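PDB 1O1Z: glycerophosphodiester phosphodiesterase, which belongs to the glycerophosphoryl diester phosphodiesterase family, a group of enzymes built on the TIM-barrel fold. Local coordinates for residues L16-Y21 with G43-V48; S101-I106 with K125-I130; Y148-D153 with E170-L175; S174-Y179 with V200-T205. One frame throughout, in Å; residues are numbered along the deposited sequence. Where two conformers were deposited one is given.

All four contacts join parallel strands that neighbour each other in one TIM-barrel sheet, and in each the chain returns through a helical connection. Interactions 1 and 2 meet where strand 43-50 runs beside strand 105-110: Val44 N lies 2.9 Å from Ile105 O, a probable hydrogen bond, and the centres are about 12 Å apart. Interactions 3 and 4 share Ser174 and Leu175, so strand 174-178 is paired along both edges; their centres are about 9 Å apart. Ile130 of interaction 2 packs on Ser174 and Phe202, and Leu16 of interaction 1 on Phe202. The sodium ion sits at interaction 2, bound by Arg126, about 12 Å from the side chain of Tyr148 in interaction 3.

Interaction 1 (L16-Y21 with G43-V48); sequences LGHRGY and GVELDV
Gly17 donates its N-H to Gly43 O (3.0 Å) and takes the N-H of Glu45 on its own carbonyl, which pairs strands 16-18 and 43-48 in parallel with their axes 32° apart. Gly17 O also accepts from Gly20 N, the two donors arriving from opposite faces of the carbonyl plane, so one oxygen serves both the sheet and a type II turn. Glycine suits three places here. A CB on Gly20 would jam against the carbonyl of Arg19, one on Gly17 would strike Gly20 O, and one on Gly43 would crowd Leu16 CD2, which lies 3.6 Å from Gly43 CA. Glu45 has CG anti to its backbone N (chi1 -179°) and bends at chi2, lying alongside His18 with OE1 3.2 Å from His18 CD2. Arg19 lays its CG over the centre of the His18 imidazole. Its NE stands 3.7 Å from Asp47 OD1, a long salt bridge of charges alone, because the oxygen is well out of the guanidinium plane. A water in that plane accepts from Arg19 NE (2.9 Å) and can donate to Asp47 OD1 or Glu45 OE1. Glu27, Asn28 and Asp225 hold the polar ends of Arg19, Asp47 and His18 respectively. Helix 30-38 covers Val44 with Phe33 and Ala36, while strands 221-224 and 105-110 extend the sheet beyond strands 14-18 and 43-50.

Interaction 2 (S101-I106 with K125-I130); sequences SDDKII and KRKNLI. With NA (sodium ion), chain B.
Asn128 extends its side-chain amide to Asp102 O: ND2 is 2.8 Å away, the N-H...O angle is 179°, and each group lies in the plane of the other. Asparagine suits the spot twice: its amide reaches Asp102 O, and it tolerates the positive phi (60°) of this backbone. Its main-chain O accepts from Ile106 N (3.0 Å). Ile106 O in turn takes the N-H of Ile130, and these two bonds begin the parallel pairing. Where the backbones diverge, water fills in. One molecule accepts from Arg126 NH2 (2.8 Å) and can donate to Lys104 O or Lys127 O; another donates to Asp102 OD2 (2.6 Å) and accepts from Lys127 N. Arg126 NH2 also reaches Val100 O, while Asp102 CA rests 3.6 Å above one face of the guanidinium, toward its rim, and Ile106 CD1 comes within 3.4 Å of NH2. Arg126 O binds the sodium ion at 2.2 Å, together with Ser123 O and a water. Lys127 NZ stays beyond salt-bridge range of Asp102 and Asp103, so their attraction is probably diffuse. Ser101 OG accepts from Asp103 N in an ST turn. The apolar ends lie among other elements: helix 93-99 packs on Ile106 and Leu129 through Phe97, Ile105 meets strand 14-18, and Ile130 reaches across to strand 174-178.

Interaction 3 (Y148-D153 with E170-L175); sequences YGYLID and ERPYSL
Tyr150 receives Pro172 on one face of its ring: the CB of the proline stands over the centre, 4.2 Å from the centroid and 9° off the normal, a CH-pi contact. The same CB lies 3.9 Å from Tyr148 CE1, so one proline carbon touches both phenol rings of this beta-alpha-beta unit in the TIM barrel. A water sits over one face of the Tyr148 ring, toward its rim. Leu175 runs alongside Tyr150, its CD2 3.7 Å from Tyr150 CD2, and Glu170, at the end of helix 160-170, sets CB 3.3 Å from Tyr150 OH. Tyrosine suits both places because each ring packs while its hydroxyl finds a polar partner, Lys144 for Tyr148 and Asp140 for Tyr150. Between them Gly149 leaves room for Ser174 OG, which a CB would strike. Ser174 N bonds to Tyr148 O, and Tyr150 N to Ser174 O, in parallel pairing. The water over Tyr148 accepts from Tyr148 N at 3.0 Å and from Tyr173 N at 3.1 Å.

Interaction 4 (S174-Y179 with V200-T205); sequences SLHVPY and VIFVWT
Leu175 N to Val200 O, Phe202 N to Leu175 O and Val177 N to Phe202 O are backbone hydrogen bonds of 2.9 Å each, continued by Trp204 N to Val177 O and Tyr179 N to Trp204 O. A side-chain bond joins them: Trp204 CG takes the crowded position between backbone N and carbonyl carbon (chi1 60°), and the indole NE1 donates to His176 O at 3.0 Å. That oxygen lies in the indole plane, whereas NE1 stands well above the plane of the carbonyl. These are adjacent parallel strands of the TIM barrel, linked through helix 185-196. Among ring contacts, Phe202 CB sits over one face of the His176 imidazole, 4.2 Å from its centroid, and Pro178 CA covers the five-membered ring of Trp204. Histidine also keeps a polar tie, NE2 lying 2.8 Å from Ser174 OG in a hydrogen bond. Apolar packing falls to branched chains on the helix-covered face, where Leu175 CD1 meets Ile201 CD1 at 4.1 Å, beneath Phe194 and Arg195.

Interaction 1 (L16-Y21 with G43-V48)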
loop_
_atom_site.group_PDB
_atom_site.type_symbol
_atom_site.label_atom_id
_atom_site.label_comp_id
_atom_site.label_asym_id
_atom_site.label_seq_id
_atom_site.Cartn_x
_atom_site.Cartn_y
_atom_site.Cartn_z
ATOM N N LEU A 16 6.274 5.184 4.359
ATOM C CA LEU A 16 6.159 4.549 3.048
ATOM C C LEU A 16 5.755 5.579 2.019
ATOM O O LEU A 16 4.813 6.325 2.249
ATOM C CB LEU A 16 5.134 3.429 3.044
ATOM C CG LEU A 16 5.328 2.267 4.024
ATOM C CD1 LEU A 16 4.228 1.202 3.818
ATOM C CD2 LEU A 16 6.720 1.655 3.904
ATOM N N GLY A 17 6.429 5.573 0.884
ATOM C CA GLY A 17 6.085 6.444 -0.228
ATOM C C GLY A 17 4.901 5.906 -0.993
ATOM O O GLY A 17 4.969 4.820 -1.562
ATOM N N HIS A 18 3.807 6.661 -1.005
ATOM C CA HIS A 18 2.568 6.313 -1.682
ATOM C C HIS A 18 2.750 6.349 -3.192
ATOM O O HIS A 18 2.931 7.424 -3.776
ATOM C CB HIS A 18 1.491 7.316 -1.271
ATOM C CG HIS A 18 0.159 7.049 -1.870
ATOM N ND1 HIS A 18 -0.530 7.995 -2.589
ATOM C CD2 HIS A 18 -0.603 5.930 -1.885
ATOM C CE1 HIS A 18 -1.679 7.479 -3.001
ATOM N NE2 HIS A 18 -1.747 6.226 -2.600
ATOM N N ARG A 19 2.757 5.167 -3.811
ATOM C CA ARG A 19 3.121 5.055 -5.228
ATOM C C ARG A 19 4.540 5.574 -5.478
ATOM O O ARG A 19 4.865 6.125 -6.532
ATOM C CB ARG A 19 2.077 5.745 -6.102
ATOM C CG ARG A 19 0.662 5.441 -5.734
ATOM C CD ARG A 19 -0.372 6.006 -6.682
ATOM N NE ARG A 19 -1.695 5.914 -6.092
ATOM C CZ ARG A 19 -2.752 6.599 -6.481
ATOM N NH1 ARG A 19 -2.694 7.421 -7.512
ATOM N NH2 ARG A 19 -3.892 6.473 -5.813
ATOM N N GLY A 20 5.414 5.354 -4.503
ATOM C CA GLY A 20 6.753 5.924 -4.502
ATOM C C GLY A 20 6.753 7.361 -3.996
ATOM O O GLY A 20 5.861 7.752 -3.253
ATOM N N TYR A 21 7.759 8.141 -4.396
ATOM C CA TYR A 21 7.833 9.550 -4.033
ATOM C C TYR A 21 6.995 10.299 -5.059
ATOM O O TYR A 21 7.510 10.995 -5.934
ATOM C CB TYR A 21 9.275 10.039 -4.028
ATOM C CG TYR A 21 9.523 11.359 -3.325
ATOM C CD1 TYR A 21 8.473 12.209 -2.971
ATOM C CD2 TYR A 21 10.803 11.754 -3.027
ATOM C CE1 TYR A 21 8.694 13.395 -2.333
ATOM C CE2 TYR A 21 11.044 12.948 -2.386
ATOM C CZ TYR A 21 9.994 13.764 -2.035
ATOM O OH TYR A 21 10.241 14.957 -1.381
ATOM N N GLY A 43 10.161 2.307 2.947
ATOM C CA GLY A 43 9.661 1.500 1.858
ATOM C C GLY A 43 8.678 2.265 0.998
ATOM O O GLY A 43 8.632 3.488 1.040
ATOM N N VAL A 44 7.889 1.530 0.235
ATOM C CA VAL A 44 6.944 2.108 -0.699
ATOM C C VAL A 44 5.658 1.333 -0.677
ATOM O O VAL A 44 5.656 0.175 -0.279
ATOM C CB VAL A 44 7.507 2.125 -2.132
ATOM C CG1 VAL A 44 8.773 2.991 -2.260
ATOM C CG2 VAL A 44 7.796 0.706 -2.650
ATOM N N GLU A 45 4.577 1.983 -1.067
ATOM C CA GLU A 45 3.292 1.338 -1.334
ATOM C C GLU A 45 3.071 1.402 -2.828
ATOM O O GLU A 45 3.401 2.407 -3.489
ATOM C CB GLU A 45 2.184 2.059 -0.557
ATOM C CG GLU A 45 0.786 1.502 -0.701
ATOM C CD GLU A 45 0.044 1.933 -1.965
ATOM O OE1 GLU A 45 0.394 2.967 -2.582
ATOM O OE2 GLU A 45 -0.925 1.215 -2.351
ATOM N N LEU A 46 2.492 0.342 -3.381
ATOM C CA LEU A 46 2.194 0.309 -4.808
ATOM C C LEU A 46 0.970 -0.541 -5.068
ATOM O O LEU A 46 0.507 -1.252 -4.182
ATOM C CB LEU A 46 3.412 -0.181 -5.577
ATOM C CG LEU A 46 3.978 -1.555 -5.235
ATOM C CD1 LEU A 46 3.146 -2.691 -5.837
ATOM C CD2 LEU A 46 5.416 -1.668 -5.697
ATOM N N ASP A 47 0.445 -0.478 -6.291
ATOM C CA ASP A 47 -0.802 -1.093 -6.674
ATOM C C ASP A 47 -0.566 -2.087 -7.795
ATOM O O ASP A 47 0.133 -1.748 -8.736
ATOM C CB ASP A 47 -1.723 -0.017 -7.218
ATOM C CG ASP A 47 -1.850 1.130 -6.263
ATOM O OD1 ASP A 47 -1.317 2.252 -6.503
ATOM O OD2 ASP A 47 -2.389 0.923 -5.147
ATOM N N VAL A 48 -1.156 -3.285 -7.696
ATOM C CA VAL A 48 -0.950 -4.324 -8.697
ATOM C C VAL A 48 -2.226 -4.827 -9.347
ATOM O O VAL A 48 -3.287 -4.952 -8.710
ATOM C CB VAL A 48 -0.125 -5.532 -8.166
ATOM C CG1 VAL A 48 1.275 -5.102 -7.806
ATOM C CG2 VAL A 48 -0.801 -6.248 -7.014
HETATM O O HOH W 1 -1.704 3.605 -4.341
#

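Interaction 2 (S101-I106 with K125-I130)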
loop_
_atom_site.group_PDB
_atom_site.type_symbol
_atom_site.label_atom_id
_atom_site.label_comp_id
_atom_site.label_asym_id
_atom_site.label_seq_id
_atom_site.Cartn_x
_atom_site.Cartn_y
_atom_site.Cartn_z
ATOM N N SER A 101 15.778 -2.830 -2.571
ATOM C CA SER A 101 16.412 -3.771 -1.661
ATOM C C SER A 101 15.385 -4.398 -0.733
ATOM O O SER A 101 14.481 -3.729 -0.261
ATOM C CB SER A 101 17.478 -3.048 -0.837
ATOM O OG SER A 101 17.852 -3.802 0.312
ATOM N N ASP A 102 15.560 -5.678 -0.444
ATOM C CA ASP A 102 14.669 -6.395 0.456
ATOM C C ASP A 102 14.804 -6.031 1.924
ATOM O O ASP A 102 14.059 -6.567 2.749
ATOM C CB ASP A 102 14.789 -7.906 0.251
ATOM C CG ASP A 102 16.106 -8.473 0.688
ATOM O OD1 ASP A 102 17.064 -7.762 1.120
ATOM O OD2 ASP A 102 16.287 -9.696 0.588
ATOM N N ASP A 103 15.699 -5.103 2.257
ATOM C CA ASP A 103 15.660 -4.473 3.568
ATOM C C ASP A 103 14.593 -3.392 3.670
ATOM O O ASP A 103 14.290 -2.911 4.775
ATOM C CB ASP A 103 16.996 -3.824 3.888
ATOM C CG ASP A 103 18.099 -4.832 4.067
ATOM O OD1 ASP A 103 19.117 -4.727 3.353
ATOM O OD2 ASP A 103 18.029 -5.769 4.890
ATOM N N LYS A 104 14.037 -3.013 2.533
ATOM C CA LYS A 104 12.975 -2.010 2.504
ATOM C C LYS A 104 11.635 -2.699 2.356
ATOM O O LYS A 104 11.521 -3.768 1.749
ATOM C CB LYS A 104 13.188 -1.047 1.338
ATOM C CG LYS A 104 14.547 -0.392 1.280
ATOM C CD LYS A 104 14.818 0.489 2.449
ATOM C CE LYS A 104 16.306 0.896 2.502
ATOM N NZ LYS A 104 16.510 1.916 3.533
ATOM N N ILE A 105 10.597 -2.071 2.890
ATOM C CA ILE A 105 9.249 -2.636 2.875
ATOM C C ILE A 105 8.580 -2.324 1.560
ATOM O O ILE A 105 8.640 -1.176 1.071
ATOM C CB ILE A 105 8.434 -2.030 4.043
ATOM C CG1 ILE A 105 9.082 -2.428 5.377
ATOM C CG2 ILE A 105 6.953 -2.357 3.955
ATOM C CD1 ILE A 105 8.569 -1.640 6.557
ATOM N N ILE A 106 7.873 -3.299 1.013
ATOM C CA ILE A 106 6.968 -3.036 -0.092
ATOM C C ILE A 106 5.556 -3.449 0.318
ATOM O O ILE A 106 5.304 -4.623 0.613
ATOM C CB ILE A 106 7.368 -3.752 -1.383
ATOM C CG1 ILE A 106 8.784 -3.356 -1.824
ATOM C CG2 ILE A 106 6.416 -3.407 -2.495
ATOM C CD1 ILE A 106 9.299 -4.190 -2.999
ATOM N N LYS A 125 9.842 -15.680 -2.842
ATOM C CA LYS A 125 11.272 -15.505 -2.637
ATOM C C LYS A 125 11.665 -14.269 -1.813
ATOM O O LYS A 125 12.812 -14.149 -1.378
ATOM C CB LYS A 125 11.935 -15.375 -4.002
ATOM C CG LYS A 125 11.501 -14.135 -4.791
ATOM C CD LYS A 125 12.118 -14.076 -6.165
ATOM C CE LYS A 125 11.247 -13.273 -7.118
ATOM N NZ LYS A 125 10.088 -14.071 -7.645
ATOM N N ARG A 126 10.732 -13.338 -1.648
ATOM C CA ARG A 126 11.051 -11.994 -1.198
ATOM C C ARG A 126 10.502 -11.725 0.204
ATOM O O ARG A 126 9.331 -11.981 0.440
ATOM C CB ARG A 126 10.376 -11.072 -2.205
ATOM C CG ARG A 126 10.375 -9.666 -1.868
ATOM C CD ARG A 126 11.640 -9.041 -2.171
ATOM N NE ARG A 126 11.573 -7.630 -1.866
ATOM C CZ ARG A 126 12.354 -6.733 -2.416
ATOM N NH1 ARG A 126 13.255 -7.090 -3.360
ATOM N NH2 ARG A 126 12.233 -5.481 -2.021
ATOM N N LYS A 127 11.319 -11.193 1.115
ATOM C CA LYS A 127 10.848 -10.762 2.429
ATOM C C LYS A 127 10.425 -9.269 2.480
ATOM O O LYS A 127 10.493 -8.538 1.481
ATOM C CB LYS A 127 11.886 -11.046 3.519
ATOM C CG LYS A 127 13.108 -10.146 3.477
ATOM C CD LYS A 127 14.135 -10.406 4.534
ATOM C CE LYS A 127 15.376 -9.524 4.318
ATOM N NZ LYS A 127 16.536 -9.903 5.125
ATOM N N ASN A 128 9.920 -8.859 3.633
ATOM C CA ASN A 128 9.490 -7.478 3.900
ATOM C C ASN A 128 8.383 -6.985 2.971
ATOM O O ASN A 128 8.393 -5.845 2.522
ATOM C CB ASN A 128 10.688 -6.521 3.943
ATOM C CG ASN A 128 11.406 -6.583 5.273
ATOM O OD1 ASN A 128 10.747 -6.577 6.338
ATOM N ND2 ASN A 128 12.720 -6.580 5.240
ATOM N N LEU A 129 7.387 -7.825 2.767
ATOM C CA LEU A 129 6.191 -7.477 2.033
ATOM C C LEU A 129 5.001 -7.388 2.966
ATOM O O LEU A 129 4.891 -8.172 3.934
ATOM C CB LEU A 129 5.889 -8.528 0.977
ATOM C CG LEU A 129 6.992 -8.735 -0.023
ATOM C CD1 LEU A 129 6.603 -9.817 -0.991
ATOM C CD2 LEU A 129 7.351 -7.442 -0.775
ATOM N N ILE A 130 4.124 -6.431 2.691
ATOM C CA ILE A 130 2.816 -6.338 3.313
ATOM C C ILE A 130 1.785 -6.304 2.197
ATOM O O ILE A 130 1.861 -5.441 1.329
ATOM C CB ILE A 130 2.659 -5.060 4.162
ATOM C CG1 ILE A 130 3.691 -4.985 5.269
ATOM C CG2 ILE A 130 1.253 -5.013 4.769
ATOM C CD1 ILE A 130 3.822 -3.562 5.879
HETATM NA NA NA B . 7.768 -13.542 0.645
HETATM O O HOH W 2 14.178 -11.126 0.162
HETATM O O HOH W 3 10.642 -5.908 0.268
HETATM O O HOH W 4 5.393 -13.472 0.506
#

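Interaction 3 (Y148-D153 with E170-L175)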
loop_
_atom_site.group_PDB
_atom_site.type_symbol
_atom_site.label_atom_id
_atom_site.label_comp_id
_atom_site.label_asym_id
_atom_site.label_seq_id
_atom_site.Cartn_x
_atom_site.Cartn_y
_atom_site.Cartn_z
ATOM N N TYR A 148 -0.537 -9.297 6.129
ATOM C CA TYR A 148 -1.508 -8.529 5.417
ATOM C C TYR A 148 -2.161 -7.518 6.284
ATOM O O TYR A 148 -2.190 -7.637 7.515
ATOM C CB TYR A 148 -2.530 -9.382 4.704
ATOM C CG TYR A 148 -3.457 -10.231 5.525
ATOM C CD1 TYR A 148 -4.601 -9.692 6.127
ATOM C CD2 TYR A 148 -3.292 -11.603 5.564
ATOM C CE1 TYR A 148 -5.508 -10.516 6.810
ATOM C CE2 TYR A 148 -4.205 -12.429 6.205
ATOM C CZ TYR A 148 -5.320 -11.871 6.830
ATOM O OH TYR A 148 -6.205 -12.722 7.446
ATOM N N GLY A 149 -2.659 -6.502 5.578
ATOM C CA GLY A 149 -3.272 -5.377 6.186
ATOM C C GLY A 149 -4.604 -5.078 5.537
ATOM O O GLY A 149 -4.746 -5.004 4.310
ATOM N N TYR A 150 -5.598 -4.885 6.380
ATOM C CA TYR A 150 -6.905 -4.489 5.897
ATOM C C TYR A 150 -6.891 -3.006 5.554
ATOM O O TYR A 150 -6.578 -2.196 6.413
ATOM C CB TYR A 150 -7.939 -4.683 6.989
ATOM C CG TYR A 150 -8.245 -6.105 7.422
ATOM C CD1 TYR A 150 -8.105 -7.196 6.563
ATOM C CD2 TYR A 150 -8.782 -6.330 8.684
ATOM C CE1 TYR A 150 -8.509 -8.478 6.969
ATOM C CE2 TYR A 150 -9.154 -7.583 9.087
ATOM C CZ TYR A 150 -8.986 -8.647 8.245
ATOM O OH TYR A 150 -9.358 -9.919 8.673
ATOM N N LEU A 151 -7.313 -2.644 4.341
ATOM C CA LEU A 151 -7.583 -1.258 3.998
ATOM C C LEU A 151 -9.017 -0.996 4.343
ATOM O O LEU A 151 -9.896 -1.726 3.896
ATOM C CB LEU A 151 -7.335 -0.993 2.517
ATOM C CG LEU A 151 -5.873 -0.752 2.203
ATOM C CD1 LEU A 151 -5.534 -1.038 0.732
ATOM C CD2 LEU A 151 -5.571 0.718 2.535
ATOM N N ILE A 152 -9.255 0.063 5.097
ATOM C CA ILE A 152 -10.590 0.374 5.581
ATOM C C ILE A 152 -11.189 1.555 4.837
ATOM O O ILE A 152 -10.540 2.589 4.707
ATOM C CB ILE A 152 -10.499 0.656 7.097
ATOM C CG1 ILE A 152 -9.855 -0.517 7.856
ATOM C CG2 ILE A 152 -11.862 1.021 7.644
ATOM C CD1 ILE A 152 -9.523 -0.191 9.295
ATOM N N ASP A 153 -12.415 1.386 4.346
ATOM C CA ASP A 153 -13.171 2.480 3.733
ATOM C C ASP A 153 -14.506 2.613 4.469
ATOM O O ASP A 153 -14.709 1.970 5.512
ATOM C CB ASP A 153 -13.297 2.297 2.200
ATOM C CG ASP A 153 -14.154 1.098 1.783
ATOM O OD1 ASP A 153 -15.013 0.651 2.561
ATOM O OD2 ASP A 153 -14.044 0.549 0.660
ATOM N N GLU A 170 -9.150 -13.067 12.906
ATOM C CA GLU A 170 -8.251 -13.271 11.767
ATOM C C GLU A 170 -6.834 -12.798 11.974
ATOM O O GLU A 170 -5.925 -13.259 11.283
ATOM C CB GLU A 170 -8.804 -12.585 10.527
ATOM C CG GLU A 170 -10.153 -13.107 10.076
ATOM C CD GLU A 170 -10.190 -14.557 9.589
ATOM O OE1 GLU A 170 -9.117 -15.178 9.420
ATOM O OE2 GLU A 170 -11.319 -15.067 9.436
ATOM N N ARG A 171 -6.627 -11.899 12.934
ATOM C CA ARG A 171 -5.302 -11.397 13.275
ATOM C C ARG A 171 -4.515 -10.915 12.063
ATOM O O ARG A 171 -3.431 -11.442 11.750
ATOM C CB ARG A 171 -4.520 -12.469 14.046
ATOM C CG ARG A 171 -5.331 -13.175 15.157
ATOM C CD ARG A 171 -6.024 -14.485 14.718
ATOM N NE ARG A 171 -5.066 -15.443 14.155
ATOM C CZ ARG A 171 -5.343 -16.400 13.284
ATOM N NH1 ARG A 171 -4.355 -17.193 12.877
ATOM N NH2 ARG A 171 -6.573 -16.590 12.807
ATOM N N PRO A 172 -5.007 -9.880 11.391
ATOM C CA PRO A 172 -4.185 -9.230 10.368
ATOM C C PRO A 172 -2.930 -8.674 11.015
ATOM O O PRO A 172 -2.910 -8.270 12.183
ATOM C CB PRO A 172 -5.075 -8.091 9.855
ATOM C CG PRO A 172 -5.933 -7.766 11.036
ATOM C CD PRO A 172 -6.251 -9.126 11.647
ATOM N N TYR A 173 -1.843 -8.610 10.247
ATOM C CA TYR A 173 -0.638 -7.958 10.708
ATOM C C TYR A 173 -0.877 -6.476 10.969
ATOM O O TYR A 173 -0.370 -5.924 11.927
ATOM C CB TYR A 173 0.466 -8.114 9.641
ATOM C CG TYR A 173 1.679 -7.284 9.868
ATOM C CD1 TYR A 173 2.591 -7.606 10.872
ATOM C CD2 TYR A 173 1.918 -6.162 9.079
ATOM C CE1 TYR A 173 3.718 -6.825 11.071
ATOM C CE2 TYR A 173 3.040 -5.391 9.268
ATOM C CZ TYR A 173 3.927 -5.711 10.280
ATOM O OH TYR A 173 5.063 -4.933 10.467
ATOM N N SER A 174 -1.609 -5.831 10.066
ATOM C CA SER A 174 -1.758 -4.376 10.101
ATOM C C SER A 174 -3.173 -3.952 9.710
ATOM O O SER A 174 -3.953 -4.716 9.112
ATOM C CB SER A 174 -0.742 -3.735 9.167
ATOM O OG SER A 174 -0.828 -4.258 7.853
ATOM N N LEU A 175 -3.490 -2.722 10.093
ATOM C CA LEU A 175 -4.715 -2.048 9.680
ATOM C C LEU A 175 -4.303 -0.735 9.050
ATOM O O LEU A 175 -3.500 -0.012 9.617
ATOM C CB LEU A 175 -5.610 -1.778 10.867
ATOM C CG LEU A 175 -6.070 -3.027 11.613
ATOM C CD1 LEU A 175 -6.801 -2.652 12.904
ATOM C CD2 LEU A 175 -6.982 -3.892 10.746
HETATM O O HOH W 5 -1.310 -11.101 8.431
#

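Interaction 4 (S174-Y179 with V200-T205)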
loop_
_atom_site.group_PDB
_atom_site.type_symbol
_atom_site.label_atom_id
_atom_site.label_comp_id
_atom_site.label_asym_id
_atom_site.label_seq_id
_atom_site.Cartn_x
_atom_site.Cartn_y
_atom_site.Cartn_z
ATOM N N SER A 174 -1.609 -5.831 10.066
ATOM C CA SER A 174 -1.758 -4.376 10.101
ATOM C C SER A 174 -3.173 -3.952 9.710
ATOM O O SER A 174 -3.953 -4.716 9.112
ATOM C CB SER A 174 -0.742 -3.735 9.167
ATOM O OG SER A 174 -0.828 -4.258 7.853
ATOM N N LEU A 175 -3.490 -2.722 10.093
ATOM C CA LEU A 175 -4.715 -2.048 9.680
ATOM C C LEU A 175 -4.303 -0.735 9.050
ATOM O O LEU A 175 -3.500 -0.012 9.617
ATOM C CB LEU A 175 -5.610 -1.778 10.867
ATOM C CG LEU A 175 -6.070 -3.027 11.613
ATOM C CD1 LEU A 175 -6.801 -2.652 12.904
ATOM C CD2 LEU A 175 -6.982 -3.892 10.746
ATOM N N HIS A 176 -4.833 -0.471 7.859
ATOM C CA HIS A 176 -4.459 0.693 7.068
ATOM C C HIS A 176 -5.682 1.576 7.019
ATOM O O HIS A 176 -6.625 1.307 6.284
ATOM C CB HIS A 176 -4.035 0.243 5.667
ATOM C CG HIS A 176 -2.837 -0.661 5.655
ATOM N ND1 HIS A 176 -1.974 -0.728 4.584
ATOM C CD2 HIS A 176 -2.360 -1.541 6.578
ATOM C CE1 HIS A 176 -1.017 -1.612 4.844
ATOM N NE2 HIS A 176 -1.234 -2.128 6.045
ATOM N N VAL A 177 -5.665 2.613 7.841
ATOM C CA VAL A 177 -6.864 3.399 8.123
ATOM C C VAL A 177 -6.707 4.812 7.571
ATOM O O VAL A 177 -5.619 5.397 7.537
ATOM C CB VAL A 177 -7.180 3.410 9.623
ATOM C CG1 VAL A 177 -7.131 1.983 10.196
ATOM C CG2 VAL A 177 -6.235 4.228 10.338
ATOM N N PRO A 178 -7.788 5.391 7.087
ATOM C CA PRO A 178 -7.734 6.777 6.643
ATOM C C PRO A 178 -7.425 7.664 7.827
ATOM O O PRO A 178 -7.917 7.430 8.919
ATOM C CB PRO A 178 -9.134 7.044 6.104
ATOM C CG PRO A 178 -9.958 5.891 6.485
ATOM C CD PRO A 178 -9.119 4.788 6.922
ATOM N N TYR A 179 -6.611 8.689 7.642
ATOM C CA TYR A 179 -6.289 9.539 8.797
ATOM C C TYR A 179 -7.491 10.236 9.454
ATOM O O TYR A 179 -7.449 10.581 10.632
ATOM C CB TYR A 179 -5.187 10.553 8.447
ATOM C CG TYR A 179 -5.526 11.526 7.372
ATOM C CD1 TYR A 179 -6.199 12.709 7.651
ATOM C CD2 TYR A 179 -5.093 11.314 6.053
ATOM C CE1 TYR A 179 -6.480 13.624 6.666
ATOM C CE2 TYR A 179 -5.345 12.238 5.074
ATOM C CZ TYR A 179 -6.037 13.387 5.374
ATOM O OH TYR A 179 -6.303 14.291 4.373
ATOM N N VAL A 200 -0.299 -3.579 13.809
ATOM C CA VAL A 200 0.427 -2.407 13.336
ATOM C C VAL A 200 -0.552 -1.472 12.643
ATOM O O VAL A 200 -1.325 -1.915 11.818
ATOM C CB VAL A 200 1.574 -2.825 12.355
ATOM C CG1 VAL A 200 2.239 -1.656 11.703
ATOM C CG2 VAL A 200 2.608 -3.653 13.120
ATOM N N ILE A 201 -0.559 -0.201 13.024
ATOM C CA ILE A 201 -1.502 0.755 12.460
ATOM C C ILE A 201 -0.794 1.684 11.484
ATOM O O ILE A 201 0.124 2.391 11.872
ATOM C CB ILE A 201 -2.124 1.615 13.604
ATOM C CG1 ILE A 201 -2.726 0.734 14.731
ATOM C CG2 ILE A 201 -3.108 2.612 13.010
ATOM C CD1 ILE A 201 -3.807 -0.212 14.300
ATOM N N PHE A 202 -1.224 1.671 10.226
ATOM C CA PHE A 202 -0.742 2.590 9.199
ATOM C C PHE A 202 -1.877 3.551 8.882
ATOM O O PHE A 202 -3.061 3.172 8.881
ATOM C CB PHE A 202 -0.375 1.871 7.894
ATOM C CG PHE A 202 0.934 1.147 7.920
ATOM C CD1 PHE A 202 1.010 -0.145 8.383
ATOM C CD2 PHE A 202 2.099 1.759 7.416
ATOM C CE1 PHE A 202 2.220 -0.826 8.413
ATOM C CE2 PHE A 202 3.311 1.069 7.458
ATOM C CZ PHE A 202 3.352 -0.228 7.942
ATOM N N VAL A 203 -1.527 4.802 8.624
ATOM C CA VAL A 203 -2.497 5.772 8.128
ATOM C C VAL A 203 -2.184 6.208 6.713
ATOM O O VAL A 203 -1.043 6.260 6.332
ATOM C CB VAL A 203 -2.654 6.980 9.064
ATOM C CG1 VAL A 203 -3.140 6.510 10.405
ATOM C CG2 VAL A 203 -1.380 7.771 9.189
ATOM N N TRP A 204 -3.222 6.500 5.930
ATOM C CA TRP A 204 -3.069 6.936 4.543
ATOM C C TRP A 204 -4.147 7.939 4.161
ATOM O O TRP A 204 -5.159 8.048 4.845
ATOM C CB TRP A 204 -3.186 5.735 3.602
ATOM C CG TRP A 204 -4.536 5.024 3.717
ATOM C CD1 TRP A 204 -4.857 4.061 4.611
ATOM C CD2 TRP A 204 -5.736 5.275 2.955
ATOM N NE1 TRP A 204 -6.167 3.677 4.453
ATOM C CE2 TRP A 204 -6.730 4.394 3.436
ATOM C CE3 TRP A 204 -6.064 6.137 1.908
ATOM C CZ2 TRP A 204 -8.027 4.355 2.919
ATOM C CZ3 TRP A 204 -7.357 6.102 1.391
ATOM C CH2 TRP A 204 -8.323 5.213 1.902
ATOM N N THR A 205 -3.968 8.703 3.081
ATOM C CA THR A 205 -2.693 9.043 2.484
ATOM C C THR A 205 -2.418 10.435 3.017
ATOM O O THR A 205 -3.099 11.407 2.669
ATOM C CB THR A 205 -2.823 9.101 0.961
ATOM O OG1 THR A 205 -2.976 7.772 0.451
ATOM C CG2 THR A 205 -1.518 9.634 0.347
#